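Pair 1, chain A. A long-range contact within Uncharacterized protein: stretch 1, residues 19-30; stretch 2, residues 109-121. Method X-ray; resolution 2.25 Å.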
# COMPACT_ATOMS: atom_id res chain seq x y z
N ASN A 19 -34.66 19.36 6.66
CA ASN A 19 -35.59 18.28 7.01
C ASN A 19 -35.71 17.15 5.95
O ASN A 19 -36.76 16.55 5.72
CB ASN A 19 -36.97 18.84 7.40
CG ASN A 19 -36.87 19.91 8.55
OD1 ASN A 19 -36.10 19.79 9.51
ND2 ASN A 19 -37.63 20.96 8.40
N ALA A 20 -34.61 16.93 5.29
CA ALA A 20 -34.53 15.94 4.22
C ALA A 20 -35.01 14.58 4.68
O ALA A 20 -34.78 14.15 5.83
CB ALA A 20 -33.09 15.85 3.74
N ILE A 21 -35.71 13.91 3.79
CA ILE A 21 -35.82 12.47 3.83
C ILE A 21 -34.81 11.90 2.87
O ILE A 21 -34.89 12.11 1.65
CB ILE A 21 -37.24 12.04 3.47
CG1 ILE A 21 -38.21 12.54 4.55
CG2 ILE A 21 -37.33 10.53 3.33
CD1 ILE A 21 -39.66 12.56 4.11
N PHE A 22 -33.83 11.18 3.44
CA PHE A 22 -32.67 10.70 2.68
C PHE A 22 -32.79 9.23 2.49
O PHE A 22 -32.91 8.48 3.47
CB PHE A 22 -31.40 10.99 3.45
CG PHE A 22 -30.15 10.62 2.72
CD1 PHE A 22 -29.51 11.54 1.93
CD2 PHE A 22 -29.59 9.37 2.86
CE1 PHE A 22 -28.33 11.21 1.27
CE2 PHE A 22 -28.41 9.04 2.21
CZ PHE A 22 -27.78 9.96 1.42
N ILE A 23 -32.77 8.80 1.24
CA ILE A 23 -32.93 7.39 0.91
C ILE A 23 -31.68 6.89 0.23
O ILE A 23 -31.24 7.48 -0.76
CB ILE A 23 -34.10 7.21 -0.04
CG1 ILE A 23 -35.37 7.68 0.65
CG2 ILE A 23 -34.22 5.76 -0.46
CD1 ILE A 23 -36.50 7.92 -0.32
N GLU A 24 -31.09 5.81 0.75
CA GLU A 24 -29.83 5.33 0.22
C GLU A 24 -30.02 3.94 -0.39
O GLU A 24 -30.58 3.08 0.25
CB GLU A 24 -28.79 5.27 1.36
CG GLU A 24 -27.53 4.52 1.01
CD GLU A 24 -27.58 3.01 1.30
OE1 GLU A 24 -27.92 2.60 2.43
OE2 GLU A 24 -27.18 2.24 0.42
N GLY A 25 -29.55 3.74 -1.61
CA GLY A 25 -29.66 2.45 -2.28
C GLY A 25 -28.39 2.07 -3.02
O GLY A 25 -28.42 1.80 -4.22
N TYR A 26 -27.27 2.02 -2.30
CA TYR A 26 -25.99 1.67 -2.91
C TYR A 26 -25.97 0.18 -3.30
O TYR A 26 -26.75 -0.60 -2.77
CB TYR A 26 -24.80 1.97 -1.98
CG TYR A 26 -24.26 3.41 -2.04
CD1 TYR A 26 -25.08 4.46 -2.43
CD2 TYR A 26 -22.92 3.69 -1.73
CE1 TYR A 26 -24.61 5.75 -2.52
CE2 TYR A 26 -22.44 4.99 -1.80
CZ TYR A 26 -23.29 6.02 -2.18
OH TYR A 26 -22.87 7.33 -2.27
N PRO A 27 -25.07 -0.21 -4.21
CA PRO A 27 -25.01 -1.62 -4.58
C PRO A 27 -24.75 -2.55 -3.43
O PRO A 27 -23.96 -2.26 -2.55
CB PRO A 27 -23.83 -1.68 -5.57
CG PRO A 27 -23.69 -0.27 -6.08
CD PRO A 27 -24.08 0.60 -4.94
N GLY A 28 -25.41 -3.68 -3.45
CA GLY A 28 -25.34 -4.64 -2.35
C GLY A 28 -26.08 -5.89 -2.82
O GLY A 28 -26.31 -6.05 -4.02
N VAL A 29 -26.48 -6.74 -1.89
CA VAL A 29 -27.00 -8.08 -2.23
C VAL A 29 -28.22 -7.97 -3.12
O VAL A 29 -29.13 -7.19 -2.85
CB VAL A 29 -27.53 -8.82 -0.95
CG1 VAL A 29 -27.87 -10.28 -1.26
CG2 VAL A 29 -26.58 -8.76 0.24
N GLY A 30 -28.25 -8.76 -4.17
CA GLY A 30 -29.33 -8.77 -5.14
C GLY A 30 -29.46 -7.53 -5.98
O GLY A 30 -30.40 -7.42 -6.77
N ASN A 109 -30.64 18.75 9.73
CA ASN A 109 -31.68 18.18 10.57
C ASN A 109 -32.63 17.29 9.81
O ASN A 109 -33.85 17.44 9.88
CB ASN A 109 -32.44 19.27 11.32
CG ASN A 109 -31.49 20.22 12.04
OD1 ASN A 109 -30.78 19.84 12.96
ND2 ASN A 109 -31.46 21.46 11.60
N ALA A 110 -32.04 16.30 9.14
CA ALA A 110 -32.80 15.33 8.37
C ALA A 110 -33.89 14.72 9.21
O ALA A 110 -33.69 14.43 10.37
CB ALA A 110 -31.87 14.24 7.84
N GLU A 111 -35.05 14.55 8.62
CA GLU A 111 -36.18 13.92 9.29
C GLU A 111 -36.06 12.39 9.34
O GLU A 111 -36.40 11.77 10.34
CB GLU A 111 -37.44 14.34 8.53
CG GLU A 111 -38.75 13.94 9.16
CD GLU A 111 -39.93 14.19 8.21
OE1 GLU A 111 -39.94 15.28 7.56
OE2 GLU A 111 -40.82 13.30 8.11
N LYS A 112 -35.58 11.78 8.26
CA LYS A 112 -35.44 10.33 8.16
C LYS A 112 -34.25 9.94 7.30
O LYS A 112 -33.96 10.58 6.31
CB LYS A 112 -36.69 9.69 7.54
CG LYS A 112 -37.92 9.76 8.40
CD LYS A 112 -39.07 9.00 7.79
CE LYS A 112 -40.41 9.43 8.37
NZ LYS A 112 -41.04 8.35 9.17
N VAL A 113 -33.61 8.84 7.67
CA VAL A 113 -32.56 8.24 6.91
C VAL A 113 -32.97 6.81 6.67
O VAL A 113 -33.05 6.02 7.60
CB VAL A 113 -31.23 8.30 7.68
CG1 VAL A 113 -30.08 7.88 6.80
CG2 VAL A 113 -30.99 9.72 8.19
N ILE A 114 -33.19 6.45 5.41
CA ILE A 114 -33.76 5.15 5.08
C ILE A 114 -32.83 4.48 4.09
O ILE A 114 -32.61 4.98 2.99
CB ILE A 114 -35.15 5.31 4.43
CG1 ILE A 114 -36.11 6.02 5.37
CG2 ILE A 114 -35.73 3.95 4.09
CD1 ILE A 114 -37.37 6.56 4.71
N SER A 115 -32.31 3.32 4.45
CA SER A 115 -31.54 2.51 3.52
C SER A 115 -32.39 1.38 2.94
O SER A 115 -33.21 0.79 3.62
CB SER A 115 -30.30 1.93 4.24
OG SER A 115 -29.42 2.97 4.62
N LEU A 116 -32.21 1.14 1.66
CA LEU A 116 -32.86 0.08 0.95
C LEU A 116 -31.84 -0.99 0.65
O LEU A 116 -30.81 -0.72 0.04
CB LEU A 116 -33.41 0.61 -0.37
CG LEU A 116 -34.26 1.86 -0.24
CD1 LEU A 116 -34.78 2.20 -1.62
CD2 LEU A 116 -35.40 1.65 0.74
N ALA A 117 -32.08 -2.19 1.14
CA ALA A 117 -31.09 -3.26 1.05
C ALA A 117 -31.75 -4.57 0.68
O ALA A 117 -32.99 -4.68 0.71
CB ALA A 117 -30.36 -3.40 2.38
N GLY A 118 -30.91 -5.57 0.43
CA GLY A 118 -31.35 -6.94 0.21
C GLY A 118 -30.93 -7.86 1.34
O GLY A 118 -30.07 -7.53 2.11
N MET A 119 -31.61 -8.98 1.50
CA MET A 119 -31.24 -9.98 2.50
C MET A 119 -31.24 -11.32 1.81
O MET A 119 -32.29 -11.79 1.34
CB MET A 119 -32.25 -10.01 3.63
CG MET A 119 -32.00 -11.02 4.74
SD MET A 119 -33.51 -11.21 5.75
CE MET A 119 -33.02 -12.53 6.86
N GLY A 120 -30.04 -11.88 1.69
CA GLY A 120 -29.82 -13.09 0.95
C GLY A 120 -30.37 -14.24 1.76
O GLY A 120 -29.97 -14.44 2.89
N ILE A 121 -31.31 -14.97 1.19
CA ILE A 121 -31.96 -16.11 1.88
C ILE A 121 -31.22 -17.40 1.59
O ILE A 121 -31.22 -18.32 2.43
CB ILE A 121 -33.42 -16.22 1.38
CG1 ILE A 121 -34.20 -15.02 1.83
CG2 ILE A 121 -34.13 -17.45 1.90
CD1 ILE A 121 -34.05 -14.76 3.31
O HOH W 1 -28.24 -1.40 -0.24

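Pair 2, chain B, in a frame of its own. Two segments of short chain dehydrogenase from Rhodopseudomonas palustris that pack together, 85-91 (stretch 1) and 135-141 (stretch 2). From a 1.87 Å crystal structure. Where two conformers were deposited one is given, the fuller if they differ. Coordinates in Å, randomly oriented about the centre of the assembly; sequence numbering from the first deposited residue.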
# COMPACT_ATOMS: atom_id res chain seq x y z
N GLU B 85 -18.11 -24.42 9.68
CA GLU B 85 -18.51 -23.00 9.57
C GLU B 85 -17.39 -21.97 9.61
O GLU B 85 -17.55 -20.87 9.08
CB GLU B 85 -19.57 -22.65 10.61
CG GLU B 85 -20.94 -22.80 10.02
CD GLU B 85 -22.04 -22.74 11.02
OE1 GLU B 85 -21.90 -22.02 12.03
OE2 GLU B 85 -23.06 -23.43 10.78
N VAL B 86 -16.29 -22.31 10.27
CA VAL B 86 -15.14 -21.42 10.36
C VAL B 86 -13.86 -22.24 10.23
O VAL B 86 -13.73 -23.26 10.89
CB VAL B 86 -15.12 -20.65 11.72
CG1 VAL B 86 -13.94 -19.66 11.80
CG2 VAL B 86 -16.42 -19.90 11.94
N THR B 87 -12.95 -21.83 9.34
CA THR B 87 -11.58 -22.37 9.36
C THR B 87 -10.62 -21.24 9.74
O THR B 87 -10.69 -20.17 9.17
CB THR B 87 -11.15 -22.93 7.98
OG1 THR B 87 -11.92 -24.09 7.69
CG2 THR B 87 -9.65 -23.31 7.95
N ILE B 88 -9.76 -21.47 10.73
CA ILE B 88 -8.74 -20.50 11.07
C ILE B 88 -7.39 -21.14 10.82
O ILE B 88 -7.04 -22.15 11.45
CB ILE B 88 -8.89 -20.01 12.51
CG1 ILE B 88 -10.24 -19.31 12.65
CG2 ILE B 88 -7.79 -19.02 12.85
CD1 ILE B 88 -10.90 -19.56 13.93
N PHE B 89 -6.67 -20.59 9.84
CA PHE B 89 -5.35 -21.08 9.48
C PHE B 89 -4.27 -20.27 10.18
O PHE B 89 -4.05 -19.10 9.86
CB PHE B 89 -5.14 -21.04 7.97
CG PHE B 89 -3.82 -21.59 7.54
CD1 PHE B 89 -3.62 -22.97 7.45
CD2 PHE B 89 -2.74 -20.73 7.29
CE1 PHE B 89 -2.38 -23.50 7.07
CE2 PHE B 89 -1.50 -21.24 6.93
CZ PHE B 89 -1.32 -22.63 6.81
N ASN B 90 -3.59 -20.90 11.12
CA ASN B 90 -2.67 -20.22 12.01
C ASN B 90 -1.34 -20.97 12.07
O ASN B 90 -0.97 -21.53 13.08
CB ASN B 90 -3.30 -20.12 13.40
CG ASN B 90 -2.43 -19.36 14.38
OD1 ASN B 90 -2.23 -18.15 14.25
ND2 ASN B 90 -1.92 -20.07 15.39
N VAL B 91 -0.65 -21.02 10.94
CA VAL B 91 0.61 -21.73 10.87
C VAL B 91 1.72 -20.72 10.58
O VAL B 91 1.91 -20.29 9.44
CB VAL B 91 0.56 -22.89 9.85
CG1 VAL B 91 1.89 -23.57 9.75
CG2 VAL B 91 -0.47 -23.92 10.26
N GLY B 135 -19.96 -19.61 5.37
CA GLY B 135 -18.73 -19.96 6.08
C GLY B 135 -17.79 -18.78 6.23
O GLY B 135 -18.01 -17.72 5.64
N LYS B 136 -16.77 -18.97 7.07
CA LYS B 136 -15.74 -17.95 7.27
C LYS B 136 -14.37 -18.62 7.24
O LYS B 136 -14.16 -19.66 7.85
CB LYS B 136 -15.96 -17.15 8.57
CG LYS B 136 -17.31 -16.36 8.62
CD LYS B 136 -17.28 -15.11 9.49
CE LYS B 136 -18.52 -14.21 9.25
NZ LYS B 136 -18.38 -12.81 9.82
N ILE B 137 -13.44 -18.03 6.48
CA ILE B 137 -12.09 -18.58 6.33
C ILE B 137 -11.07 -17.51 6.65
O ILE B 137 -10.89 -16.58 5.87
CB ILE B 137 -11.80 -19.07 4.89
CG1 ILE B 137 -12.91 -20.02 4.40
CG2 ILE B 137 -10.42 -19.73 4.85
CD1 ILE B 137 -12.81 -20.41 2.95
N PHE B 138 -10.41 -17.67 7.78
CA PHE B 138 -9.53 -16.66 8.33
C PHE B 138 -8.10 -17.15 8.26
O PHE B 138 -7.82 -18.31 8.55
CB PHE B 138 -9.91 -16.38 9.79
CG PHE B 138 -11.29 -15.79 9.97
CD1 PHE B 138 -11.95 -15.17 8.91
CD2 PHE B 138 -11.91 -15.82 11.21
CE1 PHE B 138 -13.21 -14.62 9.08
CE2 PHE B 138 -13.16 -15.25 11.39
CZ PHE B 138 -13.81 -14.65 10.32
N PHE B 139 -7.19 -16.25 7.87
CA PHE B 139 -5.77 -16.55 7.75
C PHE B 139 -4.98 -15.63 8.66
O PHE B 139 -5.19 -14.42 8.64
CB PHE B 139 -5.33 -16.31 6.31
CG PHE B 139 -5.95 -17.24 5.31
CD1 PHE B 139 -5.42 -18.52 5.11
CD2 PHE B 139 -7.04 -16.84 4.54
CE1 PHE B 139 -5.97 -19.40 4.17
CE2 PHE B 139 -7.60 -17.70 3.60
CZ PHE B 139 -7.05 -19.00 3.42
N THR B 140 -4.07 -16.20 9.45
CA THR B 140 -3.19 -15.38 10.30
C THR B 140 -1.97 -14.90 9.54
O THR B 140 -1.14 -15.71 9.13
CB THR B 140 -2.71 -16.15 11.55
OG1 THR B 140 -3.84 -16.63 12.29
CG2 THR B 140 -1.91 -15.23 12.44
N GLY B 141 -1.86 -13.58 9.39
CA GLY B 141 -0.72 -12.95 8.72
C GLY B 141 0.25 -12.33 9.70
O GLY B 141 0.05 -12.41 10.91
O HOH W 2 -1.10 -18.56 9.16

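Two neighbouring parallel β-strands are held together by a backbone pattern that says little about the side chains it carries, and pairs 1 and 2 illustrate the principle. Fourteen central residues superpose with an RMSD of 0.7 Å. In both, the strands run parallel, at 18° in pair 1 and 6° in pair 2, and four consecutive bridges set the register: Ile A21 to Glu A24 against Lys A112 to Ser A115, and Val B86 to Phe B89 against Lys B136 to Phe B139.

Past its first rung, the ladder is the same. At that rung Ala A20 O accepts from Glu A111 N at 2.8 Å and only weakly from Lys A112 N at 3.5 Å, whereas the matched Glu B85 O accepts from Lys B136 N at 2.9 Å. In pair 1, Phe A22 N donates to Lys A112 O (2.9 Å) and Ile A114 N to Phe A22 O (2.8 Å); the matched bonds in pair 2 are Thr B87 N to Lys B136 O and Phe B138 N to Thr B87 O, both 2.9 Å. One residue thus bonds through both its N and O to residues two apart on the partner, as parallel pairing requires. The next rung repeats the scheme, with Glu A24 N to Ile A114 O at 2.8 Å and Phe B89 N to Phe B138 O at 2.9 Å.

On the face carrying Ile A21, Ile A23, Lys A112 and Ile A114, aliphatic branches mesh: Ile A21 CG2 lies 4.2 Å from Ile A114 CD1. Pair 2 has a lysine at the matched position, Lys B136, and a central isoleucine, Ile B88, whose side-chain centre falls 0.4 Å from that of Ile A23. Val B86 is shorter than Ile A21, while Phe B138 matches Ile A114 with a ring; Val B86 CG1 approaches Phe B138 CD2 to 4.4 Å, and Ile B88 CG1 packs 4.1 Å from Phe B138 CB.

The other face diverges more. Phe A22 CD2 packs 4.2 Å from Val A113 CG1, whereas in pair 2 the small, polar Thr B87 matches Phe A22, and Ile B137 matches Val A113. One step along, the contrast becomes chemical. Ser A115 OG donates to Glu A24 OE1 at 2.7 Å, and Glu A24 OE2 accepts from Tyr A26 N at 2.7 Å, so the buried carboxylate is well supplied with donors. At the matched positions Phe B89 CB lies 3.8 Å from Phe B139 CD1, an apolar contact.

Beyond the last bridge, Leu A116 CD1 reaches back to Ile A23 CG2 at 3.8 Å. The CA-to-CB bond of its match, Thr B140, points toward the other stretch, and Thr B140 OG1 lies 3.0 Å from Asn B90 OD1, at the position Gly A25 leaves without a side chain.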